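Local structure of lysine-sensitive aspartokinase 3 (Escherichia coli, 2J0W) at residues L311-S315 and V347-L351; A246-E250 and S423-L427; V142-T148 and I185-N189; D202-L207 and H260-P266; S235-R239 and H444-E449. The protein catalyses the ATP-dependent phosphorylation of L-aspartate to 4-phospho-L-aspartate, the first step towards lysine, and is allosterically inhibited by lysine. All coordinates share one frame. Residue numbers count along the deposited sequence, not the author numbering.

Contact 1: residues L311-S315 and V347-L351; sequences LTLHS and VSVAL
Strands 311-313 and 348-351 run antiparallel, with axes 4.3 Å apart at closest approach and directions 170° apart. Leu-311 pairs with Leu-351 and Leu-313 with Val-349. Both are hydrogen-bonded pairs, and each satisfies its own donors and acceptors. Leu-311 N gives to Leu-351 O and Leu-351 N to Leu-311 O, both at 2.7 Å. Leu-313 N gives to Val-349 O and Val-349 N to Leu-313 O, again at 2.7 Å. Thr-312 and Ala-350 form the non-hydrogen-bonded pair between them, CA to CA 3.9 Å. Ala-350 turns its backbone bonding to Thr-343 instead. Leu-313 O also receives a CA-H...O contact from Ser-348 CA at 3.1 Å. His-314 NE2 has a weak hydrogen bond to Glu-381, and Ser-348 OG a weak one to Ser-345 O. Leu-311 (chi1 t), Leu-313 (m), Val-349 (p) and Leu-351 (m) share one apolar face: Leu-313 CB meets Val-349 CG1 at 3.6 Å and Leu-311 CD2 meets Leu-351 CD1 at 3.9 Å. Thr-312 and Ala-350 line the other face. The pair belongs to an ACT-domain sheet. Strands 341-345 and 380-384 flank it, helix 321-328, which carries lysine-site residues, packs on Leu-313 and Val-347, and Ala-422 of the second subunit packs on His-314 and Ser-348.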
# COMPACT_ATOMS: atom_id res chain seq x y z
N LEU A 311 -7.08 3.23 9.28
CA LEU A 311 -7.69 1.93 9.52
C LEU A 311 -6.70 0.82 9.18
O LEU A 311 -6.60 0.42 8.01
CB LEU A 311 -8.93 1.78 8.67
CG LEU A 311 -9.69 0.47 8.87
CD1 LEU A 311 -10.21 0.38 10.30
CD2 LEU A 311 -10.83 0.43 7.87
N THR A 312 -5.98 0.34 10.19
CA THR A 312 -4.98 -0.71 10.01
C THR A 312 -5.60 -2.11 10.18
O THR A 312 -6.25 -2.40 11.19
CB THR A 312 -3.83 -0.54 11.04
OG1 THR A 312 -3.20 0.73 10.84
CG2 THR A 312 -2.81 -1.64 10.89
N LEU A 313 -5.41 -2.96 9.19
CA LEU A 313 -5.95 -4.31 9.25
C LEU A 313 -4.90 -5.41 9.30
O LEU A 313 -4.06 -5.55 8.41
CB LEU A 313 -6.88 -4.57 8.07
CG LEU A 313 -8.18 -3.78 8.10
CD1 LEU A 313 -9.06 -4.18 6.91
CD2 LEU A 313 -8.90 -4.04 9.42
N HIS A 314 -4.95 -6.18 10.38
CA HIS A 314 -4.05 -7.30 10.59
C HIS A 314 -4.98 -8.50 10.41
O HIS A 314 -6.18 -8.37 10.60
CB HIS A 314 -3.48 -7.24 12.00
CG HIS A 314 -2.71 -5.99 12.29
ND1 HIS A 314 -1.43 -5.78 11.82
CD2 HIS A 314 -3.05 -4.88 12.99
CE1 HIS A 314 -1.01 -4.60 12.22
NE2 HIS A 314 -1.97 -4.03 12.93
N SER A 315 -4.45 -9.66 10.04
CA SER A 315 -5.32 -10.80 9.82
C SER A 315 -5.47 -11.75 10.99
O SER A 315 -4.52 -12.00 11.74
CB SER A 315 -4.84 -11.61 8.62
OG SER A 315 -3.58 -12.17 8.87
N VAL A 347 0.64 -9.39 5.75
CA VAL A 347 -0.81 -9.44 5.87
C VAL A 347 -1.38 -8.31 6.72
O VAL A 347 -2.50 -8.41 7.23
CB VAL A 347 -1.25 -10.80 6.45
CG1 VAL A 347 -1.24 -11.86 5.35
CG2 VAL A 347 -0.31 -11.21 7.58
N SER A 348 -0.61 -7.24 6.88
CA SER A 348 -1.06 -6.10 7.66
C SER A 348 -1.26 -4.98 6.66
O SER A 348 -0.32 -4.58 5.97
CB SER A 348 0.01 -5.71 8.67
OG SER A 348 0.60 -6.88 9.23
N VAL A 349 -2.48 -4.47 6.54
CA VAL A 349 -2.75 -3.40 5.59
C VAL A 349 -3.31 -2.15 6.26
O VAL A 349 -4.40 -2.18 6.83
CB VAL A 349 -3.70 -3.91 4.49
CG1 VAL A 349 -4.80 -4.75 5.12
CG2 VAL A 349 -4.29 -2.73 3.73
N ALA A 350 -2.55 -1.05 6.20
CA ALA A 350 -2.96 0.22 6.81
C ALA A 350 -3.67 1.11 5.80
O ALA A 350 -3.08 1.55 4.81
CB ALA A 350 -1.74 0.95 7.39
N LEU A 351 -4.95 1.37 6.08
CA LEU A 351 -5.78 2.19 5.21
C LEU A 351 -5.90 3.65 5.67
O LEU A 351 -6.20 3.91 6.84
CB LEU A 351 -7.17 1.55 5.13
CG LEU A 351 -7.21 0.12 4.56
CD1 LEU A 351 -8.53 -0.52 4.92
CD2 LEU A 351 -7.03 0.17 3.06

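Contact 2: residues A246-E250 and S423-L427; sequences AEAAE and SSHNL
Residues 246-250 are a piece of helix 245-253, with Glu-250 N bonded to Ala-246 O at 3.0 Å. Residues 423-425 form a turn that leads into strand 426-432. It is an ST turn: Ser-423 OG accepts from His-425 N at 3.2 Å. The nearest CA pairs are Glu-247 with His-425 (6.7 Å) and Glu-250 with Asn-426 (7.7 Å), so side chains bridge the gap. Glu-250 (chi1 m, chi2 t) reaches across with both carboxylate oxygens. OE1 accepts from Asn-426 ND2 at 2.6 Å, and OE2 from Ser-423 OG at 3.0 Å. The His-425 ring (chi1 m) lies beside the helix, with NE2 4.0 Å from Ala-246 CB and ND1 4.1 Å from Glu-247 CG. Its ND1 bonds to Gly-393 O. Glu-247 makes a salt bridge to Arg-300. Asn-426 ND2 also bonds Ser-345 OG of the second subunit, a residue of the lysine site. The contact is a polar junction between a kinase-domain helix and an ACT-domain strand, beside the dimer's regulatory site.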
# COMPACT_ATOMS: atom_id res chain seq x y z
N ALA A 246 -2.88 16.59 -13.94
CA ALA A 246 -2.55 15.62 -12.91
C ALA A 246 -1.88 16.27 -11.71
O ALA A 246 -2.14 15.88 -10.57
CB ALA A 246 -1.68 14.50 -13.48
N GLU A 247 -1.01 17.25 -11.95
CA GLU A 247 -0.37 17.90 -10.82
C GLU A 247 -1.40 18.42 -9.85
O GLU A 247 -1.45 18.04 -8.69
CB GLU A 247 0.49 19.07 -11.28
CG GLU A 247 1.88 18.71 -11.71
CD GLU A 247 2.60 19.89 -12.30
OE1 GLU A 247 2.36 20.19 -13.49
OE2 GLU A 247 3.37 20.53 -11.57
N ALA A 248 -2.23 19.31 -10.36
CA ALA A 248 -3.30 19.95 -9.60
C ALA A 248 -4.34 18.96 -9.14
O ALA A 248 -4.82 19.02 -8.00
CB ALA A 248 -3.95 21.01 -10.45
N ALA A 249 -4.70 18.05 -10.04
CA ALA A 249 -5.68 17.02 -9.76
C ALA A 249 -5.32 16.39 -8.43
O ALA A 249 -6.18 16.22 -7.56
CB ALA A 249 -5.65 15.97 -10.85
N GLU A 250 -4.04 16.08 -8.27
CA GLU A 250 -3.55 15.47 -7.05
C GLU A 250 -3.48 16.45 -5.89
O GLU A 250 -3.58 16.05 -4.73
CB GLU A 250 -2.19 14.81 -7.30
CG GLU A 250 -2.30 13.38 -7.84
CD GLU A 250 -0.97 12.63 -7.88
OE1 GLU A 250 -0.14 12.83 -6.96
OE2 GLU A 250 -0.76 11.81 -8.81
N SER A 423 2.95 6.85 -7.56
CA SER A 423 2.81 7.95 -8.51
C SER A 423 4.06 8.80 -8.56
O SER A 423 4.65 9.16 -7.54
CB SER A 423 1.59 8.80 -8.15
OG SER A 423 1.48 9.89 -9.05
N SER A 424 4.48 9.12 -9.77
CA SER A 424 5.67 9.94 -9.93
C SER A 424 5.35 11.41 -9.67
O SER A 424 6.16 12.29 -9.97
CB SER A 424 6.25 9.77 -11.33
OG SER A 424 5.29 10.06 -12.33
N HIS A 425 4.17 11.67 -9.12
CA HIS A 425 3.76 13.04 -8.84
C HIS A 425 3.66 13.37 -7.36
O HIS A 425 3.75 14.54 -6.99
CB HIS A 425 2.41 13.36 -9.48
CG HIS A 425 2.47 13.64 -10.95
ND1 HIS A 425 3.09 14.76 -11.47
CD2 HIS A 425 1.95 12.97 -12.01
CE1 HIS A 425 2.94 14.77 -12.78
NE2 HIS A 425 2.25 13.70 -13.14
N ASN A 426 3.49 12.36 -6.51
CA ASN A 426 3.35 12.67 -5.09
C ASN A 426 3.99 11.73 -4.07
O ASN A 426 4.28 10.56 -4.36
CB ASN A 426 1.88 12.76 -4.73
CG ASN A 426 1.29 11.40 -4.42
OD1 ASN A 426 1.69 10.73 -3.46
ND2 ASN A 426 0.34 10.96 -5.25
N LEU A 427 4.14 12.26 -2.87
CA LEU A 427 4.67 11.53 -1.73
C LEU A 427 3.87 12.01 -0.53
O LEU A 427 3.98 13.17 -0.13
CB LEU A 427 6.15 11.86 -1.53
CG LEU A 427 6.83 11.08 -0.40
CD1 LEU A 427 8.32 11.07 -0.65
CD2 LEU A 427 6.50 11.67 0.97

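Contact 3: residues V142-T148 and I185-N189; sequences VRKVMRT and IGSEN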
# COMPACT_ATOMS: atom_id res chain seq x y z
N VAL A 142 -30.41 24.14 -12.87
CA VAL A 142 -29.56 23.02 -13.27
C VAL A 142 -30.21 21.69 -13.07
O VAL A 142 -29.93 20.74 -13.80
CB VAL A 142 -28.23 22.92 -12.51
CG1 VAL A 142 -27.15 23.69 -13.24
CG2 VAL A 142 -28.40 23.39 -11.09
N ARG A 143 -31.07 21.58 -12.08
CA ARG A 143 -31.71 20.30 -11.82
C ARG A 143 -32.38 19.71 -13.06
O ARG A 143 -32.53 18.49 -13.17
CB ARG A 143 -32.69 20.42 -10.66
CG ARG A 143 -31.96 20.72 -9.37
CD ARG A 143 -32.92 20.89 -8.22
NE ARG A 143 -33.74 22.08 -8.40
CZ ARG A 143 -34.66 22.49 -7.53
NH1 ARG A 143 -34.87 21.81 -6.40
NH2 ARG A 143 -35.37 23.57 -7.80
N LYS A 144 -32.75 20.56 -14.01
CA LYS A 144 -33.37 20.07 -15.24
C LYS A 144 -32.32 19.33 -16.07
O LYS A 144 -32.65 18.50 -16.91
CB LYS A 144 -33.92 21.21 -16.09
CG LYS A 144 -35.00 22.04 -15.43
CD LYS A 144 -35.40 23.18 -16.36
CE LYS A 144 -36.26 24.21 -15.65
NZ LYS A 144 -36.35 25.47 -16.46
N VAL A 145 -31.05 19.62 -15.81
CA VAL A 145 -29.97 18.99 -16.55
C VAL A 145 -29.00 18.12 -15.79
O VAL A 145 -28.60 17.07 -16.29
CB VAL A 145 -29.18 20.04 -17.31
CG1 VAL A 145 -27.76 19.57 -17.52
CG2 VAL A 145 -29.86 20.30 -18.65
N MET A 146 -28.62 18.54 -14.58
CA MET A 146 -27.66 17.80 -13.76
C MET A 146 -28.22 16.53 -13.12
O MET A 146 -28.50 16.52 -11.92
CB MET A 146 -27.15 18.74 -12.65
CG MET A 146 -26.05 18.17 -11.78
SD MET A 146 -24.58 17.81 -12.75
CE MET A 146 -24.01 19.43 -13.06
N ARG A 147 -28.38 15.47 -13.92
CA ARG A 147 -28.90 14.21 -13.40
C ARG A 147 -27.83 13.46 -12.64
O ARG A 147 -26.70 13.34 -13.12
CB ARG A 147 -29.39 13.31 -14.52
CG ARG A 147 -30.12 12.07 -14.02
CD ARG A 147 -31.60 12.26 -14.24
NE ARG A 147 -32.03 13.58 -13.79
CZ ARG A 147 -33.06 14.24 -14.29
NH1 ARG A 147 -33.77 13.71 -15.28
NH2 ARG A 147 -33.36 15.45 -13.83
N THR A 148 -28.18 12.93 -11.46
CA THR A 148 -27.21 12.17 -10.66
C THR A 148 -27.88 10.91 -10.14
O THR A 148 -29.05 10.69 -10.37
CB THR A 148 -26.71 12.99 -9.44
OG1 THR A 148 -27.74 13.06 -8.43
CG2 THR A 148 -26.33 14.41 -9.86
N ILE A 185 -25.90 21.39 -6.83
CA ILE A 185 -27.13 20.60 -6.81
C ILE A 185 -27.50 19.85 -8.08
O ILE A 185 -27.04 20.17 -9.18
CB ILE A 185 -28.34 21.47 -6.43
CG1 ILE A 185 -28.65 22.46 -7.55
CG2 ILE A 185 -28.07 22.21 -5.14
CD1 ILE A 185 -29.89 23.30 -7.30
N GLY A 186 -28.36 18.85 -7.91
CA GLY A 186 -28.82 18.05 -9.03
C GLY A 186 -30.14 17.40 -8.67
O GLY A 186 -30.71 17.70 -7.63
N SER A 187 -30.62 16.51 -9.53
CA SER A 187 -31.86 15.80 -9.28
C SER A 187 -31.65 14.36 -9.67
O SER A 187 -31.02 14.06 -10.68
CB SER A 187 -33.02 16.40 -10.09
OG SER A 187 -32.76 16.35 -11.48
N GLU A 188 -32.18 13.45 -8.87
CA GLU A 188 -32.03 12.03 -9.15
C GLU A 188 -33.12 11.52 -10.11
O GLU A 188 -33.88 12.32 -10.68
CB GLU A 188 -31.98 11.28 -7.81
CG GLU A 188 -32.71 9.98 -7.76
CD GLU A 188 -34.13 10.15 -7.30
OE1 GLU A 188 -34.82 11.08 -7.80
OE2 GLU A 188 -34.56 9.35 -6.45
N ASN A 189 -33.18 10.22 -10.34
CA ASN A 189 -34.17 9.68 -11.26
C ASN A 189 -35.62 10.00 -10.91
O ASN A 189 -36.39 10.38 -11.78
CB ASN A 189 -33.99 8.16 -11.37
CG ASN A 189 -33.51 7.74 -12.74
OD1 ASN A 189 -34.19 7.97 -13.74
ND2 ASN A 189 -32.34 7.12 -12.79
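Ile-185 opens the second segment, at the start of strand 185-187. Its CG1 packs on Val-142 CG2 at 3.7 Å, and its CD1 lies 3.9 Å from Arg-143 CG. Its carbonyl oxygen is 3.4 Å from Met-146 CG. Gly-186 follows, its CA 3.3 Å from Met-146 O. A CB here would clash with Met-146 O and with Thr-148 CG2, so the close approach depends on the missing side chain. Ser-187 is the hub. Its N donates to Met-146 O at 3.2 Å, and its O accepts from Thr-148 N at 3.2 Å. These two main-chain bonds make a single bridge between Arg-147 and Ser-187. The Arg-147 side chain adds a bond from NE to Ser-187 O at 3.3 Å. The Ser-187 hydroxyl has two partners: OG donates to Arg-143 O at 2.7 Å and accepts from Arg-147 NH2 at 2.6 Å. Met-146 is the centre of an inverse gamma turn. At Glu-188 a CA-H...O contact continues the pairing, CA to Thr-148 O 3.5 Å. Its carboxylate turns to Arg-192. The long loop between strand 137-139 and helix 159-176 is thus tied to a short two-stranded antiparallel sheet, 185-187 with 193-195. Helix 108-131 covers Ile-185 with Ser-116 and the substrate-binding Glu-119. Helix 200-211 packs on Met-146, and helix 159-176 on Val-145.

Contact 4: residues D202-L207 and H260-P266; sequences DYTAAL and HPATLLP
A helical ridge meets a turn that leads into another helix. Residues 202-207 are helical. Residues 260-263 form a type I beta turn, with Thr-263 N bonded to His-260 O at 2.9 Å, and helix 264-270 follows. The closest backbone approach is Tyr-203 to Thr-263, CA to CA 4.3 Å. The main bump is the Tyr-203 ring (chi1 t), which lies against the turn. Ala-262 CB sits over its face as a CH-pi contact, 3.6 Å from the centroid and 6° off the normal. Pro-266 CG touches the ring edge, 4.0 Å from Tyr-203 CE1. The His-260 ring lies nearly parallel to the Tyr-203 ring, at 11°, but is slid aside, with centroids 5.8 Å apart. One turn on, Ala-206 is small enough to admit the other backbone: its CB is 3.0 Å from Thr-263 O and 3.8 Å from Thr-263 CG2. Pro-266 fills the space beside it, its CB 4.1 Å from Ala-206 CB and its CG 3.7 Å from Leu-207 CD2. Thr-263 (chi1 m) turns OG1 back to donate to His-260 O at 2.6 Å. Asp-202 (chi1 m) accepts a weak hydrogen bond at OD2 from His-260 N, 3.3 Å. Its OD1 makes a salt bridge to Lys-8, an ATP-binding residue. The contact borders the nucleotide site of the amino acid kinase fold, with ADP and magnesium each about 4 Å from the Asp-202 side chain.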
# COMPACT_ATOMS: atom_id res chain seq x y z
N ASP A 202 -17.66 23.74 -7.83
CA ASP A 202 -16.52 23.73 -8.77
C ASP A 202 -16.78 22.62 -9.76
O ASP A 202 -16.63 22.79 -10.98
CB ASP A 202 -15.20 23.40 -8.07
CG ASP A 202 -14.71 24.51 -7.18
OD1 ASP A 202 -14.83 25.70 -7.58
OD2 ASP A 202 -14.20 24.18 -6.08
N TYR A 203 -17.17 21.49 -9.21
CA TYR A 203 -17.44 20.31 -9.99
C TYR A 203 -18.51 20.63 -11.03
O TYR A 203 -18.36 20.30 -12.21
CB TYR A 203 -17.87 19.18 -9.06
CG TYR A 203 -17.88 17.81 -9.69
CD1 TYR A 203 -17.16 17.55 -10.86
CD2 TYR A 203 -18.59 16.77 -9.11
CE1 TYR A 203 -17.15 16.28 -11.43
CE2 TYR A 203 -18.59 15.50 -9.67
CZ TYR A 203 -17.87 15.26 -10.82
OH TYR A 203 -17.83 13.99 -11.35
N THR A 204 -19.58 21.30 -10.61
CA THR A 204 -20.66 21.63 -11.53
C THR A 204 -20.15 22.45 -12.70
O THR A 204 -20.57 22.27 -13.84
CB THR A 204 -21.76 22.45 -10.82
OG1 THR A 204 -22.32 21.68 -9.76
CG2 THR A 204 -22.86 22.81 -11.81
N ALA A 205 -19.24 23.37 -12.42
CA ALA A 205 -18.71 24.23 -13.47
C ALA A 205 -17.96 23.43 -14.51
O ALA A 205 -18.13 23.66 -15.70
CB ALA A 205 -17.82 25.30 -12.87
N ALA A 206 -17.12 22.51 -14.07
CA ALA A 206 -16.37 21.68 -15.00
C ALA A 206 -17.32 20.77 -15.78
O ALA A 206 -17.15 20.58 -16.98
CB ALA A 206 -15.35 20.84 -14.24
N LEU A 207 -18.32 20.22 -15.09
CA LEU A 207 -19.29 19.30 -15.70
C LEU A 207 -20.07 19.86 -16.88
O LEU A 207 -20.15 19.24 -17.94
CB LEU A 207 -20.28 18.80 -14.64
CG LEU A 207 -19.67 17.96 -13.50
CD1 LEU A 207 -20.64 17.89 -12.33
CD2 LEU A 207 -19.31 16.56 -14.01
N HIS A 260 -12.47 21.37 -5.91
CA HIS A 260 -13.13 20.17 -5.46
C HIS A 260 -12.33 19.04 -6.13
O HIS A 260 -11.98 19.13 -7.30
CB HIS A 260 -14.58 20.15 -5.93
CG HIS A 260 -15.34 18.94 -5.48
ND1 HIS A 260 -15.94 18.86 -4.25
CD2 HIS A 260 -15.53 17.74 -6.08
CE1 HIS A 260 -16.47 17.66 -4.10
NE2 HIS A 260 -16.23 16.96 -5.19
N PRO A 261 -12.01 17.99 -5.37
CA PRO A 261 -11.25 16.84 -5.87
C PRO A 261 -11.75 16.25 -7.19
O PRO A 261 -11.01 15.53 -7.85
CB PRO A 261 -11.35 15.85 -4.72
CG PRO A 261 -11.27 16.74 -3.55
CD PRO A 261 -12.18 17.89 -3.91
N ALA A 262 -12.99 16.55 -7.57
CA ALA A 262 -13.55 16.00 -8.81
C ALA A 262 -13.71 17.01 -9.94
O ALA A 262 -14.23 16.68 -11.01
CB ALA A 262 -14.92 15.36 -8.52
N THR A 263 -13.26 18.24 -9.71
CA THR A 263 -13.37 19.29 -10.73
C THR A 263 -12.68 18.91 -12.03
O THR A 263 -13.29 18.92 -13.10
CB THR A 263 -12.75 20.61 -10.26
OG1 THR A 263 -13.14 20.88 -8.90
CG2 THR A 263 -13.21 21.74 -11.17
N LEU A 264 -11.40 18.57 -11.93
CA LEU A 264 -10.56 18.23 -13.08
C LEU A 264 -10.90 16.96 -13.87
O LEU A 264 -10.41 16.78 -14.99
CB LEU A 264 -9.09 18.22 -12.65
CG LEU A 264 -8.64 19.54 -11.99
CD1 LEU A 264 -7.22 19.44 -11.41
CD2 LEU A 264 -8.73 20.66 -13.01
N LEU A 265 -11.73 16.07 -13.32
CA LEU A 265 -12.08 14.87 -14.08
C LEU A 265 -12.64 15.27 -15.43
O LEU A 265 -12.21 14.76 -16.46
CB LEU A 265 -13.11 14.02 -13.33
CG LEU A 265 -12.60 13.18 -12.17
CD1 LEU A 265 -13.79 12.39 -11.58
CD2 LEU A 265 -11.48 12.24 -12.65
N PRO A 266 -13.63 16.17 -15.46
CA PRO A 266 -14.16 16.55 -16.77
C PRO A 266 -13.09 17.32 -17.54
O PRO A 266 -12.97 17.20 -18.75
CB PRO A 266 -15.37 17.41 -16.43
CG PRO A 266 -15.83 16.84 -15.12
CD PRO A 266 -14.53 16.64 -14.38

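Contact 5: residues S235-R239 and H444-E449; sequences SAAKR and HSNLFE
Lys-238, His-444 and Glu-449 bury the most surface here. Residues 235-238 are an irregular loop leading into strand 239-244. Residues from His-444 on belong to the last part of the C-terminal helix, and Glu-449 is the C-terminal residue. Near CA pairs are Ala-236 with Glu-449 (7.2 Å) and Lys-238 with Phe-448 (7.7 Å). Lys-238 (chi1 and chi2 m, then t, t) reaches over to the end of the chain. Its CE is 3.6 Å from Phe-448 O and 4.0 Å from Glu-449 CA. His-444 (chi1 t) points its ring at the loop, with CE1 3.6 Å from Ala-236 O and 3.7 Å from Ala-237 CA. Its NE2 bonds Thr-228 OG1, and its ND1 donates to Glu-449 OE2 at 3.1 Å, though that oxygen is less surely placed. Glu-449 (chi1 m) brings CD to 3.9 Å from Ala-236 CB. The contact joins the kinase domain, near ATP-binding Tyr-227, to the C-terminal ACT helix. The two segments meet by van der Waals touching, while Thr-228 and Glu-449 satisfy the polar ends of His-444.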
# COMPACT_ATOMS: atom_id res chain seq x y z
N SER A 235 2.01 31.81 5.08
CA SER A 235 1.92 33.21 4.70
C SER A 235 2.83 33.45 3.49
O SER A 235 2.46 34.09 2.51
CB SER A 235 2.37 34.08 5.88
OG SER A 235 2.00 33.48 7.11
N ALA A 236 4.04 32.90 3.59
CA ALA A 236 5.03 33.02 2.54
C ALA A 236 4.73 32.14 1.34
O ALA A 236 5.62 31.89 0.52
CB ALA A 236 6.39 32.68 3.09
N ALA A 237 3.50 31.67 1.23
CA ALA A 237 3.11 30.82 0.11
C ALA A 237 3.22 31.59 -1.18
O ALA A 237 2.74 32.71 -1.28
CB ALA A 237 1.71 30.33 0.29
N LYS A 238 3.85 30.97 -2.17
CA LYS A 238 4.04 31.60 -3.48
C LYS A 238 2.91 31.19 -4.43
O LYS A 238 2.45 30.05 -4.39
CB LYS A 238 5.39 31.17 -4.12
CG LYS A 238 6.60 30.98 -3.18
CD LYS A 238 7.02 32.27 -2.47
CE LYS A 238 8.23 32.05 -1.56
NZ LYS A 238 8.53 33.26 -0.73
N ARG A 239 2.47 32.11 -5.29
CA ARG A 239 1.44 31.78 -6.27
C ARG A 239 2.07 30.96 -7.39
O ARG A 239 3.27 31.06 -7.63
CB ARG A 239 0.82 33.03 -6.92
CG ARG A 239 -0.26 32.66 -7.92
CD ARG A 239 -0.04 33.25 -9.30
NE ARG A 239 -0.78 34.50 -9.43
CZ ARG A 239 -0.37 35.66 -8.93
NH1 ARG A 239 0.78 35.75 -8.28
NH2 ARG A 239 -1.14 36.73 -9.05
N HIS A 444 7.71 23.60 3.43
CA HIS A 444 7.57 24.71 2.49
C HIS A 444 8.78 25.64 2.55
O HIS A 444 9.33 26.05 1.52
CB HIS A 444 6.29 25.50 2.83
CG HIS A 444 5.87 26.44 1.75
ND1 HIS A 444 6.22 27.77 1.75
CD2 HIS A 444 5.15 26.23 0.62
CE1 HIS A 444 5.75 28.34 0.65
NE2 HIS A 444 5.10 27.43 -0.05
N SER A 445 9.18 25.95 3.78
CA SER A 445 10.30 26.83 4.05
C SER A 445 11.57 26.42 3.30
O SER A 445 11.96 27.10 2.35
CB SER A 445 10.56 26.89 5.56
OG SER A 445 11.60 27.79 5.86
N ASN A 446 12.21 25.33 3.72
CA ASN A 446 13.43 24.90 3.05
C ASN A 446 13.02 24.16 1.78
O ASN A 446 13.63 23.16 1.41
CB ASN A 446 14.26 23.97 3.96
CG ASN A 446 13.77 22.54 3.94
OD1 ASN A 446 12.63 22.29 4.30
ND2 ASN A 446 14.62 21.60 3.51
N LEU A 447 11.97 24.64 1.10
CA LEU A 447 11.52 23.99 -0.13
C LEU A 447 11.04 24.92 -1.24
O LEU A 447 11.19 24.62 -2.44
CB LEU A 447 10.42 22.98 0.22
CG LEU A 447 10.54 21.64 -0.53
CD1 LEU A 447 9.61 20.58 0.06
CD2 LEU A 447 10.23 21.89 -1.99
N PHE A 448 10.47 26.05 -0.86
CA PHE A 448 9.95 27.01 -1.84
C PHE A 448 10.38 28.43 -1.53
O PHE A 448 10.39 29.29 -2.42
CB PHE A 448 8.44 26.91 -1.87
CG PHE A 448 7.93 25.52 -2.11
CD1 PHE A 448 7.88 24.99 -3.39
CD2 PHE A 448 7.53 24.72 -1.04
CE1 PHE A 448 7.43 23.70 -3.62
CE2 PHE A 448 7.08 23.43 -1.25
CZ PHE A 448 7.03 22.91 -2.54
N GLU A 449 10.72 28.67 -0.27
CA GLU A 449 11.15 29.99 0.18
C GLU A 449 12.66 30.14 -0.01
O GLU A 449 13.14 31.25 -0.21
CB GLU A 449 10.80 30.15 1.66
CG GLU A 449 9.32 30.01 1.96
CD GLU A 449 9.06 29.84 3.43
OE1 GLU A 449 9.60 30.65 4.22
OE2 GLU A 449 8.32 28.90 3.80

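Overall arrangement
From the N terminus, contact 3 closes first, joining 142-148 to 185-189 inside the kinase domain. Contact 4 opens next at 202-207. Before it closes at 260-266, contact 5 opens at 235-239 and contact 2 at 246-250, so contact 4 crosses both. Contact 1 then opens and closes within the ACT region. Contact 2 closes around it at 423-427, and contact 5 closes last, at the C terminus, enclosing contacts 1 and 2. Contacts 3 and 4 meet where Met-146 packs on Thr-204 and Leu-207. Contacts 4 and 2 meet where Leu-264 packs on Ala-249. Contacts 2 and 5 tie kinase domain to ACT domains; contacts 1 and 2 also touch the second subunit.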